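Side-chain contacts in carbohydrate deacetylase Agd3 (Neosartorya fumigata, PDB 6NWZ), which deacetylates the exopolysaccharide galactosaminogalactan, probably in a zinc-dependent reaction, and is required for biofilm formation by this mould: residues H534-R539 and V585-V590; G326-D331 and Y358-A363. All blocks are in the same frame, centred on the assembly; numbering follows the deposited sequence.

Interaction 1 of 2, residues H534-R539 and V585-V590; sequences HLLGLR and VDWPLV. With ZN (zinc ion), chain I.
Leu536 and Leu538 meet the indole of Trp587 chiefly at CZ3, while Val585 from Trp587's own segment lies over the ring. From its CB, Trp587 turns its CG away from its carbonyl carbon (chi1 -50°), which sends the ring toward the end of helix 520-536. Farther out, Val585 CB rests 3.7 Å above the Trp587 ring plane, over its centre. On the pyrrole side, NE1 gives its hydrogen to Ala156 O, so the polar atom of this buried ring is satisfied. At the benzene end, Trp587 CZ3 lies 3.9 Å from Leu536 CD2 and 4.3 Å from Leu538 CD2; the two methyls approach obliquely from opposite sides of the ring plane. Leu536 CD2 also reaches Val585 CG1 at 4.2 Å. Arg246 adds a cation-pi contact to the indole and His231 an edge-to-face one. Branched leucines suit this place, because compact methyl ends can flank a broad ring.

Leu538 is brought there by a Schellman motif that ends the helix: its phi is positive (62°), Arg539 N bonds to His534 O, and Leu538 N to Leu535 O. On the same helix, His534 NE2 binds zinc at 2.4 Å, with Asp530 as a second ligand. The contact thus joins the end of helix 520-536 to the loop after helix 569-584, whose Phe581 touches Trp587, while helix 224-237 packs on Leu536 through Asn227 and Tyr228.

Interaction 2 of 2, residues G326-D331 and Y358-A363; sequences GGIEYD and YDWTVA
The long irregular loop between helices 317-321 and 362-366 folds back on itself here, with Trp360 near its end laid against Gly326, Gly327 and Ile328 near its start; the Cys323-Cys364 disulfide ties the same two regions together. With CG anti to its carbonyl carbon (chi1 -76°), Trp360 presents the rim of its indole to the glycines. Trp360 NE1 donates to Gly326 O at 3.1 Å, and that oxygen lies close to the ring plane. The bond is bent (139° at the hydrogen), and the donor stands well above the carbonyl plane of Gly326. Gly327 CA comes in at a slant, 3.8 Å from Trp360 CZ2. Ile328 CD1 meets Trp360 CH2 at 3.8 Å, at the edge and near the ring plane, the two side chains crossing at about a right angle. At the positive phi of Gly326 (138°) a CB would run into the carbonyl oxygen of the residue before.

Trp360 is also packed by its neighbours in sequence: its CE3 lies 3.4 Å above the Tyr358 ring, offset toward the rim, and Asp359 OD1 stands over the centre of the indole. Phe409 of helix 400-417 and Ile310 of helix 306-313 touch it as well. Tryptophan suits the place because one rim offers both an N-H for a carbonyl and apolar carbons for isoleucine. The bent bond and the apolar contacts together hold that rim, with the N-H apparently shared between Gly326 O and the weak acceptor Cys323 O.

Overall arrangement
Interaction 1 and interaction 2 both belong to the deacetylase domain but do not touch: their centres are 42 Å apart and their nearest atoms about 30 Å. In the chain they follow in series, 326-331/358-363 closing before 534-539/585-590 opens. Interaction 1 sits near the middle of the molecule: its centre is about 7 Å from the centre of the chain, that of interaction 2 about 38 Å. Each is related to a different zinc. Interaction 1 holds a ligand of its own ion, His534. Ile328 of interaction 2 is about 10 Å, side chain to side chain, from His392, which with Asp256 and His388 binds a zinc in an arrangement consistent with a deacetylase active site.

Interaction 1 of 2, residues H534-R539 and V585-V590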
# COMPACT_ATOMS: atom_id res chain seq x y z
N HIS A 534 3.51 2.31 4.52
CA HIS A 534 2.97 1.80 3.26
C HIS A 534 1.45 1.68 3.33
O HIS A 534 0.74 2.18 2.45
CB HIS A 534 3.59 0.45 2.93
CG HIS A 534 5.08 0.48 2.79
ND1 HIS A 534 5.76 1.57 2.28
CD2 HIS A 534 6.03 -0.44 3.09
CE1 HIS A 534 7.05 1.32 2.27
NE2 HIS A 534 7.24 0.10 2.76
N LEU A 535 0.94 1.02 4.38
CA LEU A 535 -0.48 0.73 4.46
C LEU A 535 -1.30 1.99 4.69
O LEU A 535 -2.35 2.19 4.06
CB LEU A 535 -0.74 -0.30 5.56
CG LEU A 535 -0.13 -1.69 5.34
CD1 LEU A 535 -0.64 -2.68 6.38
CD2 LEU A 535 -0.42 -2.18 3.94
N LEU A 536 -0.85 2.86 5.59
CA LEU A 536 -1.55 4.12 5.80
C LEU A 536 -1.37 5.09 4.64
O LEU A 536 -2.10 6.08 4.55
CB LEU A 536 -1.09 4.76 7.12
CG LEU A 536 -1.44 3.94 8.36
CD1 LEU A 536 -0.96 4.59 9.64
CD2 LEU A 536 -2.93 3.70 8.41
N GLY A 537 -0.42 4.83 3.75
CA GLY A 537 -0.30 5.55 2.50
C GLY A 537 -1.12 4.96 1.37
O GLY A 537 -1.01 5.41 0.23
N LEU A 538 -1.93 3.94 1.67
CA LEU A 538 -2.82 3.30 0.70
C LEU A 538 -2.05 2.65 -0.45
O LEU A 538 -2.57 2.50 -1.56
CB LEU A 538 -3.87 4.28 0.16
CG LEU A 538 -4.73 4.98 1.22
CD1 LEU A 538 -5.90 5.71 0.56
CD2 LEU A 538 -5.21 4.00 2.28
N ARG A 539 -0.81 2.25 -0.19
CA ARG A 539 -0.04 1.49 -1.16
C ARG A 539 -0.53 0.05 -1.19
O ARG A 539 -0.42 -0.67 -0.19
CB ARG A 539 1.45 1.56 -0.82
CG ARG A 539 2.00 2.99 -0.77
CD ARG A 539 2.17 3.57 -2.16
NE ARG A 539 3.28 2.94 -2.87
CZ ARG A 539 4.50 3.47 -2.96
NH1 ARG A 539 4.76 4.65 -2.42
NH2 ARG A 539 5.45 2.81 -3.61
N VAL A 585 -6.47 2.39 13.32
CA VAL A 585 -7.67 2.62 12.53
C VAL A 585 -8.63 1.45 12.72
O VAL A 585 -8.26 0.39 13.23
CB VAL A 585 -7.35 2.81 11.04
CG1 VAL A 585 -6.38 3.97 10.84
CG2 VAL A 585 -6.77 1.54 10.47
N ASP A 586 -9.87 1.64 12.29
CA ASP A 586 -10.86 0.57 12.28
C ASP A 586 -11.16 0.07 10.87
O ASP A 586 -12.16 -0.63 10.66
CB ASP A 586 -12.15 1.00 12.97
CG ASP A 586 -12.81 2.19 12.30
OD1 ASP A 586 -13.45 2.00 11.24
OD2 ASP A 586 -12.69 3.31 12.83
N TRP A 587 -10.32 0.40 9.90
CA TRP A 587 -10.56 -0.00 8.53
C TRP A 587 -10.43 -1.52 8.38
O TRP A 587 -9.74 -2.18 9.16
CB TRP A 587 -9.57 0.68 7.59
CG TRP A 587 -9.46 2.16 7.76
CD1 TRP A 587 -10.36 3.00 8.35
CD2 TRP A 587 -8.36 2.99 7.34
NE1 TRP A 587 -9.89 4.29 8.32
CE2 TRP A 587 -8.67 4.31 7.71
CE3 TRP A 587 -7.15 2.73 6.69
CZ2 TRP A 587 -7.81 5.37 7.44
CZ3 TRP A 587 -6.30 3.78 6.43
CH2 TRP A 587 -6.64 5.09 6.80
N PRO A 588 -11.08 -2.09 7.38
CA PRO A 588 -10.86 -3.51 7.07
C PRO A 588 -9.50 -3.73 6.44
O PRO A 588 -8.88 -2.83 5.86
CB PRO A 588 -11.99 -3.84 6.08
CG PRO A 588 -12.99 -2.74 6.24
CD PRO A 588 -12.20 -1.52 6.60
N LEU A 589 -9.01 -4.96 6.58
CA LEU A 589 -7.87 -5.46 5.82
C LEU A 589 -8.39 -6.53 4.88
O LEU A 589 -8.94 -7.54 5.32
CB LEU A 589 -6.79 -6.03 6.74
CG LEU A 589 -6.00 -5.05 7.61
CD1 LEU A 589 -5.18 -5.79 8.65
CD2 LEU A 589 -5.10 -4.18 6.75
N VAL A 590 -8.22 -6.31 3.58
CA VAL A 590 -8.76 -7.21 2.57
C VAL A 590 -7.61 -7.78 1.75
O VAL A 590 -6.84 -7.02 1.15
CB VAL A 590 -9.77 -6.50 1.66
CG1 VAL A 590 -10.30 -7.47 0.64
CG2 VAL A 590 -10.91 -5.92 2.49
ZN ZN I . 9.09 -1.33 3.27

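Interaction 2 of 2, residues G326-D331 and Y358-A363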
# COMPACT_ATOMS: atom_id res chain seq x y z
N GLY A 326 13.70 -38.73 -11.90
CA GLY A 326 13.82 -37.52 -11.14
C GLY A 326 13.28 -36.34 -11.92
O GLY A 326 12.72 -36.48 -13.01
N GLY A 327 13.45 -35.15 -11.34
CA GLY A 327 13.01 -33.92 -11.95
C GLY A 327 14.05 -33.30 -12.85
O GLY A 327 15.03 -33.94 -13.25
N ILE A 328 13.85 -32.02 -13.17
CA ILE A 328 14.76 -31.29 -14.04
C ILE A 328 16.00 -30.91 -13.26
O ILE A 328 15.91 -30.35 -12.16
CB ILE A 328 14.07 -30.05 -14.63
CG1 ILE A 328 12.83 -30.46 -15.43
CG2 ILE A 328 15.03 -29.27 -15.50
CD1 ILE A 328 13.13 -31.44 -16.54
N GLU A 329 17.17 -31.21 -13.82
CA GLU A 329 18.43 -31.01 -13.13
C GLU A 329 19.44 -30.36 -14.06
O GLU A 329 19.58 -30.77 -15.22
CB GLU A 329 18.97 -32.34 -12.60
CG GLU A 329 19.79 -32.20 -11.34
CD GLU A 329 19.73 -33.45 -10.47
OE1 GLU A 329 19.90 -34.56 -11.01
OE2 GLU A 329 19.48 -33.30 -9.26
N TYR A 330 20.14 -29.35 -13.56
CA TYR A 330 21.13 -28.60 -14.33
C TYR A 330 22.03 -27.86 -13.36
O TYR A 330 21.75 -27.77 -12.17
CB TYR A 330 20.45 -27.63 -15.31
CG TYR A 330 19.47 -26.70 -14.63
CD1 TYR A 330 19.89 -25.50 -14.07
CD2 TYR A 330 18.12 -27.03 -14.53
CE1 TYR A 330 18.99 -24.65 -13.44
CE2 TYR A 330 17.22 -26.20 -13.90
CZ TYR A 330 17.66 -25.01 -13.35
OH TYR A 330 16.76 -24.18 -12.73
N ASP A 331 23.13 -27.32 -13.90
CA ASP A 331 24.05 -26.50 -13.12
C ASP A 331 23.70 -25.03 -13.31
O ASP A 331 23.56 -24.56 -14.45
CB ASP A 331 25.50 -26.76 -13.52
CG ASP A 331 26.02 -28.08 -13.00
OD1 ASP A 331 25.72 -29.12 -13.63
OD2 ASP A 331 26.71 -28.08 -11.96
N TYR A 358 5.99 -31.99 -19.77
CA TYR A 358 5.68 -32.54 -18.46
C TYR A 358 5.06 -33.92 -18.60
O TYR A 358 4.00 -34.08 -19.21
CB TYR A 358 4.72 -31.60 -17.71
CG TYR A 358 4.46 -32.05 -16.29
CD1 TYR A 358 3.46 -32.96 -16.00
CD2 TYR A 358 5.22 -31.56 -15.23
CE1 TYR A 358 3.22 -33.38 -14.70
CE2 TYR A 358 4.99 -31.97 -13.93
CZ TYR A 358 3.99 -32.88 -13.67
OH TYR A 358 3.75 -33.30 -12.38
N ASP A 359 5.73 -34.93 -18.03
CA ASP A 359 5.34 -36.32 -18.24
C ASP A 359 5.44 -37.14 -16.96
O ASP A 359 5.71 -38.35 -17.02
CB ASP A 359 6.18 -36.97 -19.33
CG ASP A 359 7.68 -36.81 -19.11
OD1 ASP A 359 8.10 -36.53 -17.96
OD2 ASP A 359 8.44 -36.95 -20.09
N TRP A 360 5.24 -36.52 -15.80
CA TRP A 360 5.35 -37.25 -14.55
C TRP A 360 3.98 -37.75 -14.10
O TRP A 360 2.94 -37.15 -14.38
CB TRP A 360 5.97 -36.36 -13.46
CG TRP A 360 7.45 -36.20 -13.62
CD1 TRP A 360 8.42 -37.06 -13.20
CD2 TRP A 360 8.14 -35.10 -14.25
NE1 TRP A 360 9.67 -36.58 -13.53
CE2 TRP A 360 9.52 -35.38 -14.18
CE3 TRP A 360 7.72 -33.92 -14.88
CZ2 TRP A 360 10.48 -34.51 -14.70
CZ3 TRP A 360 8.68 -33.07 -15.39
CH2 TRP A 360 10.04 -33.37 -15.30
N THR A 361 4.00 -38.88 -13.39
CA THR A 361 2.78 -39.54 -12.95
C THR A 361 2.15 -38.81 -11.77
O THR A 361 2.84 -38.17 -10.97
CB THR A 361 3.09 -40.98 -12.55
OG1 THR A 361 3.89 -41.59 -13.56
CG2 THR A 361 1.80 -41.79 -12.38
N VAL A 362 0.82 -38.92 -11.67
CA VAL A 362 0.14 -38.49 -10.46
C VAL A 362 0.68 -39.24 -9.26
O VAL A 362 0.94 -38.65 -8.20
CB VAL A 362 -1.38 -38.67 -10.61
CG1 VAL A 362 -2.07 -38.53 -9.26
CG2 VAL A 362 -1.94 -37.65 -11.58
N ALA A 363 0.87 -40.56 -9.40
CA ALA A 363 1.43 -41.36 -8.31
C ALA A 363 2.82 -40.88 -7.92
O ALA A 363 3.18 -40.94 -6.74
CB ALA A 363 1.47 -42.83 -8.70